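Cell division inhibitor SulA (Pseudomonas aeruginosa, PDB 1OFU) binds the division protein FtsZ and probably blocks its polymerization into the Z ring, halting cell division during the SOS response. Local coordinates at residues A3-L7 against L94-R99; L38-P42 against V88-E92. One frame throughout, in Å; residues are numbered along the deposited sequence.

Contact 1 (A3-L7 against L94-R99); sequences AFSEL and LSRAAR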
loop_
_atom_site.group_PDB
_atom_site.type_symbol
_atom_site.label_atom_id
_atom_site.label_comp_id
_atom_site.label_asym_id
_atom_site.label_seq_id
_atom_site.Cartn_x
_atom_site.Cartn_y
_atom_site.Cartn_z
ATOM N N ALA D 3 21.188 1.581 -3.167
ATOM C CA ALA D 3 21.591 0.905 -4.393
ATOM C C ALA D 3 20.579 1.047 -5.525
ATOM O O ALA D 3 19.635 1.832 -5.443
ATOM C CB ALA D 3 21.842 -0.575 -4.105
ATOM N N PHE D 4 20.796 0.265 -6.579
ATOM C CA PHE D 4 19.943 0.266 -7.755
ATOM C C PHE D 4 19.050 -0.968 -7.784
ATOM O O PHE D 4 19.502 -2.082 -7.532
ATOM C CB PHE D 4 20.803 0.287 -9.022
ATOM C CG PHE D 4 20.016 0.170 -10.300
ATOM C CD1 PHE D 4 19.483 1.301 -10.914
ATOM C CD2 PHE D 4 19.806 -1.076 -10.891
ATOM C CE1 PHE D 4 18.753 1.197 -12.102
ATOM C CE2 PHE D 4 19.074 -1.195 -12.080
ATOM C CZ PHE D 4 18.550 -0.056 -12.686
ATOM N N SER D 5 17.779 -0.752 -8.092
ATOM C CA SER D 5 16.808 -1.824 -8.205
ATOM C C SER D 5 16.045 -1.544 -9.490
ATOM O O SER D 5 16.056 -0.419 -10.005
ATOM C CB SER D 5 15.836 -1.810 -7.028
ATOM O OG SER D 5 16.517 -1.937 -5.794
ATOM N N GLU D 6 15.396 -2.564 -10.026
ATOM C CA GLU D 6 14.628 -2.369 -11.235
ATOM C C GLU D 6 13.360 -3.187 -11.164
ATOM O O GLU D 6 13.379 -4.361 -10.782
ATOM C CB GLU D 6 15.429 -2.751 -12.475
ATOM C CG GLU D 6 14.652 -2.528 -13.764
ATOM C CD GLU D 6 15.511 -2.685 -15.003
ATOM O OE1 GLU D 6 15.989 -3.808 -15.262
ATOM O OE2 GLU D 6 15.710 -1.680 -15.718
ATOM N N LEU D 7 12.254 -2.541 -11.509
ATOM C CA LEU D 7 10.962 -3.188 -11.496
ATOM C C LEU D 7 10.393 -3.191 -12.900
ATOM O O LEU D 7 10.320 -2.147 -13.562
ATOM C CB LEU D 7 10.022 -2.457 -10.537
ATOM C CG LEU D 7 8.607 -3.034 -10.436
ATOM C CD1 LEU D 7 8.028 -2.723 -9.077
ATOM C CD2 LEU D 7 7.737 -2.470 -11.535
ATOM N N LEU D 94 18.503 0.480 -20.735
ATOM C CA LEU D 94 19.359 0.954 -19.665
ATOM C C LEU D 94 20.572 0.031 -19.692
ATOM O O LEU D 94 20.447 -1.172 -19.467
ATOM C CB LEU D 94 18.642 0.858 -18.316
ATOM C CG LEU D 94 19.350 1.564 -17.157
ATOM C CD1 LEU D 94 19.448 3.049 -17.461
ATOM C CD2 LEU D 94 18.585 1.344 -15.866
ATOM N N SER D 95 21.740 0.593 -19.986
ATOM C CA SER D 95 22.967 -0.192 -20.068
ATOM C C SER D 95 23.580 -0.453 -18.703
ATOM O O SER D 95 23.268 0.234 -17.729
ATOM C CB SER D 95 23.996 0.519 -20.947
ATOM O OG SER D 95 24.501 1.667 -20.291
ATOM N N ARG D 96 24.460 -1.449 -18.646
ATOM C CA ARG D 96 25.132 -1.808 -17.405
ATOM C C ARG D 96 25.875 -0.584 -16.882
ATOM O O ARG D 96 25.982 -0.381 -15.673
ATOM C CB ARG D 96 26.098 -2.971 -17.655
ATOM C CG ARG D 96 26.830 -3.466 -16.418
ATOM C CD ARG D 96 27.352 -4.894 -16.603
ATOM N NE ARG D 96 28.132 -5.061 -17.829
ATOM C CZ ARG D 96 28.702 -6.204 -18.206
ATOM N NH1 ARG D 96 29.390 -6.263 -19.340
ATOM N NH2 ARG D 96 28.589 -7.291 -17.450
ATOM N N ALA D 97 26.369 0.238 -17.805
ATOM C CA ALA D 97 27.082 1.462 -17.448
ATOM C C ALA D 97 26.117 2.432 -16.770
ATOM O O ALA D 97 26.394 2.946 -15.684
ATOM C CB ALA D 97 27.676 2.104 -18.693
ATOM N N ALA D 98 24.981 2.677 -17.419
ATOM C CA ALA D 98 23.965 3.573 -16.878
ATOM C C ALA D 98 23.543 3.110 -15.484
ATOM O O ALA D 98 23.370 3.927 -14.578
ATOM C CB ALA D 98 22.759 3.617 -17.808
ATOM N N ARG D 99 23.385 1.799 -15.316
ATOM C CA ARG D 99 22.999 1.233 -14.023
ATOM C C ARG D 99 24.068 1.523 -12.979
ATOM O O ARG D 99 23.764 1.801 -11.816
ATOM C CB ARG D 99 22.809 -0.283 -14.121
ATOM C CG ARG D 99 21.512 -0.729 -14.751
ATOM C CD ARG D 99 21.317 -2.229 -14.559
ATOM N NE ARG D 99 19.981 -2.666 -14.956
ATOM C CZ ARG D 99 19.514 -2.611 -16.199
ATOM N NH1 ARG D 99 18.286 -3.028 -16.468
ATOM N NH2 ARG D 99 20.281 -2.146 -17.175
#
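Arg-99, in the first turn of helix 96-109, and Phe-4, at the start of strand 4-10, carry most of this contact, with Glu-6 as the third partner. The CA-to-CB bond of Arg-99 points sideways, but a long, nearly extended side chain brings its end to the strand. Its methylene CG lies over the face of the Phe-4 ring, 4.0 Å from the centroid, a CH-pi contact, while NE comes within 3.4 Å of Phe-4 CE2. Arginine suits the place because an aliphatic stem can rest on the aromatic ring and still deliver a charge beyond it. That charge meets Glu-6, two residues along the strand and so on the same face as Phe-4: Arg-99 NH1 donates to Glu-6 OE1 at 2.7 Å, a salt bridge made at the edge of the guanidinium. Arg-99 NH2 donates a very short hydrogen bond of 2.5 Å to Leu-94 O, fastening the loop before the helix. Leu-94 adds an apolar contact, its CD2 3.5 Å from Phe-4 CZ, and Ser-95 caps the helix, its OG accepting from Ala-98 N at 3.1 Å. Glu-6 is buried, and its carboxylate needs compensation: Arg-99 and Arg-117 share OE1, while Asn-115 donates to OE2. Charge therefore links the helix start to strand 4-10 and, through Glu-6, to strand 112-118.

Contact 2 (L38-P42 against V88-E92); sequences LIAPP and VSWLE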
loop_
_atom_site.group_PDB
_atom_site.type_symbol
_atom_site.label_atom_id
_atom_site.label_comp_id
_atom_site.label_asym_id
_atom_site.label_seq_id
_atom_site.Cartn_x
_atom_site.Cartn_y
_atom_site.Cartn_z
ATOM N N LEU D 38 10.140 11.442 -9.029
ATOM C CA LEU D 38 9.822 10.678 -10.222
ATOM C C LEU D 38 10.437 11.441 -11.393
ATOM O O LEU D 38 10.187 12.638 -11.558
ATOM C CB LEU D 38 8.302 10.586 -10.398
ATOM C CG LEU D 38 7.460 10.129 -9.199
ATOM C CD1 LEU D 38 5.987 10.030 -9.624
ATOM C CD2 LEU D 38 7.955 8.777 -8.692
ATOM N N ILE D 39 11.237 10.763 -12.209
ATOM C CA ILE D 39 11.868 11.436 -13.330
ATOM C C ILE D 39 11.407 10.989 -14.707
ATOM O O ILE D 39 11.584 9.833 -15.103
ATOM C CB ILE D 39 13.396 11.327 -13.226
ATOM C CG1 ILE D 39 13.854 12.089 -11.976
ATOM C CG2 ILE D 39 14.052 11.858 -14.498
ATOM C CD1 ILE D 39 15.335 12.249 -11.835
ATOM N N ALA D 40 10.807 11.932 -15.427
ATOM C CA ALA D 40 10.307 11.704 -16.774
ATOM C C ALA D 40 9.465 10.440 -16.897
ATOM O O ALA D 40 9.750 9.576 -17.724
ATOM C CB ALA D 40 11.476 11.655 -17.761
ATOM N N PRO D 41 8.421 10.307 -16.065
ATOM C CA PRO D 41 7.570 9.116 -16.141
ATOM C C PRO D 41 6.766 9.179 -17.435
ATOM O O PRO D 41 6.639 10.242 -18.034
ATOM C CB PRO D 41 6.687 9.249 -14.910
ATOM C CG PRO D 41 6.526 10.731 -14.792
ATOM C CD PRO D 41 7.940 11.222 -15.015
ATOM N N PRO D 42 6.217 8.043 -17.884
ATOM C CA PRO D 42 5.433 8.044 -19.122
ATOM C C PRO D 42 4.206 8.956 -19.052
ATOM O O PRO D 42 3.691 9.247 -17.968
ATOM C CB PRO D 42 5.071 6.571 -19.303
ATOM C CG PRO D 42 5.046 6.050 -17.896
ATOM C CD PRO D 42 6.256 6.698 -17.283
ATOM N N VAL D 88 12.828 7.651 -8.906
ATOM C CA VAL D 88 12.269 6.676 -9.824
ATOM C C VAL D 88 12.425 7.068 -11.284
ATOM O O VAL D 88 11.910 8.097 -11.733
ATOM C CB VAL D 88 10.766 6.447 -9.541
ATOM C CG1 VAL D 88 10.235 5.309 -10.419
ATOM C CG2 VAL D 88 10.556 6.140 -8.057
ATOM N N SER D 89 13.125 6.217 -12.022
ATOM C CA SER D 89 13.376 6.428 -13.438
ATOM C C SER D 89 12.527 5.467 -14.248
ATOM O O SER D 89 12.067 4.438 -13.737
ATOM C CB SER D 89 14.851 6.165 -13.756
ATOM O OG SER D 89 15.696 6.869 -12.869
ATOM N N TRP D 90 12.321 5.814 -15.510
ATOM C CA TRP D 90 11.558 4.986 -16.437
ATOM C C TRP D 90 12.425 4.872 -17.678
ATOM O O TRP D 90 12.018 5.246 -18.774
ATOM C CB TRP D 90 10.221 5.646 -16.786
ATOM C CG TRP D 90 9.134 5.334 -15.812
ATOM C CD1 TRP D 90 8.228 4.306 -15.880
ATOM C CD2 TRP D 90 8.859 6.029 -14.592
ATOM N NE1 TRP D 90 7.406 4.322 -14.774
ATOM C CE2 TRP D 90 7.771 5.369 -13.968
ATOM C CE3 TRP D 90 9.424 7.147 -13.965
ATOM C CZ2 TRP D 90 7.240 5.793 -12.748
ATOM C CZ3 TRP D 90 8.895 7.569 -12.753
ATOM C CH2 TRP D 90 7.812 6.893 -12.157
ATOM N N LEU D 91 13.635 4.357 -17.483
ATOM C CA LEU D 91 14.598 4.206 -18.568
ATOM C C LEU D 91 14.661 2.817 -19.210
ATOM O O LEU D 91 14.740 1.800 -18.529
ATOM C CB LEU D 91 15.985 4.596 -18.058
ATOM C CG LEU D 91 16.102 6.046 -17.583
ATOM C CD1 LEU D 91 17.449 6.276 -16.908
ATOM C CD2 LEU D 91 15.919 6.978 -18.771
ATOM N N GLU D 92 14.627 2.800 -20.535
ATOM C CA GLU D 92 14.704 1.572 -21.310
ATOM C C GLU D 92 14.971 1.960 -22.761
ATOM O O GLU D 92 14.188 2.686 -23.377
ATOM C CB GLU D 92 13.401 0.770 -21.196
ATOM C CG GLU D 92 12.159 1.496 -21.686
ATOM C CD GLU D 92 10.878 0.739 -21.377
ATOM O OE1 GLU D 92 10.604 0.496 -20.181
ATOM O OE2 GLU D 92 10.142 0.389 -22.325
HETATM O O HOH W 1 13.280 8.341 -16.425
#
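Two neighbouring parallel strands end here, and the loops that leave them fit together round one large side chain. Leu-38 pairs with Val-88, and the backbone bond from Ile-39 N to Val-88 O is nearly straight at 2.8 Å. On the face these two share, Leu-38 CD2 packs on Val-88 CB at 3.7 Å, the branched side chains lying side by side. Beyond Ile-39 the backbones separate, and a water spans the gap, donating to Ile-39 O at 2.6 Å and accepting from Trp-90 N at 2.9 Å. Ala-40 has left-handed backbone angles (48/55), unusual for a residue with a CB but easier for alanine than for a beta-branched one, and two prolines follow. Trp-90 is the bump that enters the resulting hollow. Its indole lies with one face against both prolines: Pro-41 CB sits 3.6 Å from the centroid of the six-membered ring of Trp-90, and Pro-42 CD 3.5 Å from that of the five-membered ring, both CH-pi contacts. Proline C-H groups, held firm by the closed ring, suit the electron-rich indole. Leu-38 CB closes the hollow at the ring edge, 3.9 Å from Trp-90 CZ3. On the face bearing Ile-39 and Ser-89, helix 68-80 packs on Ile-39, and Ser-89 OG bonds to Ser-75. Ala-40 and Pro-41 touch Ala-65 and Gln-64 of an FtsZ-binding region. Strand 35-39 leads to 60-63 on one side and 84-89 to 112-118 on the other: this is the topological switch point of a doubly wound, Rossmann-like sheet, its crevice filled by Trp-90 and the prolines.

In the fold
From the N terminus, strand 4-10 supplies the first half of contact 1; outermost within the chain, it pairs antiparallel with a strand of the second subunit, so that the sheet continues across the dimer. The chain then runs through helix 13-28 to strand 35-39, where contact 2 begins; its loop of 45 residues holds helix 47-52, strand 60-63 and helix 68-80 and closes when strand 84-89 returns beside strand 35-39. Just beyond, helix 96-109 starts and contact 1 closes a longer loop of 86 residues, with the whole of contact 2 lying within it. The centres are about 12 Å apart: contact 2 joins inner strands, whereas contact 1 ties a helix to the subunit-facing edge.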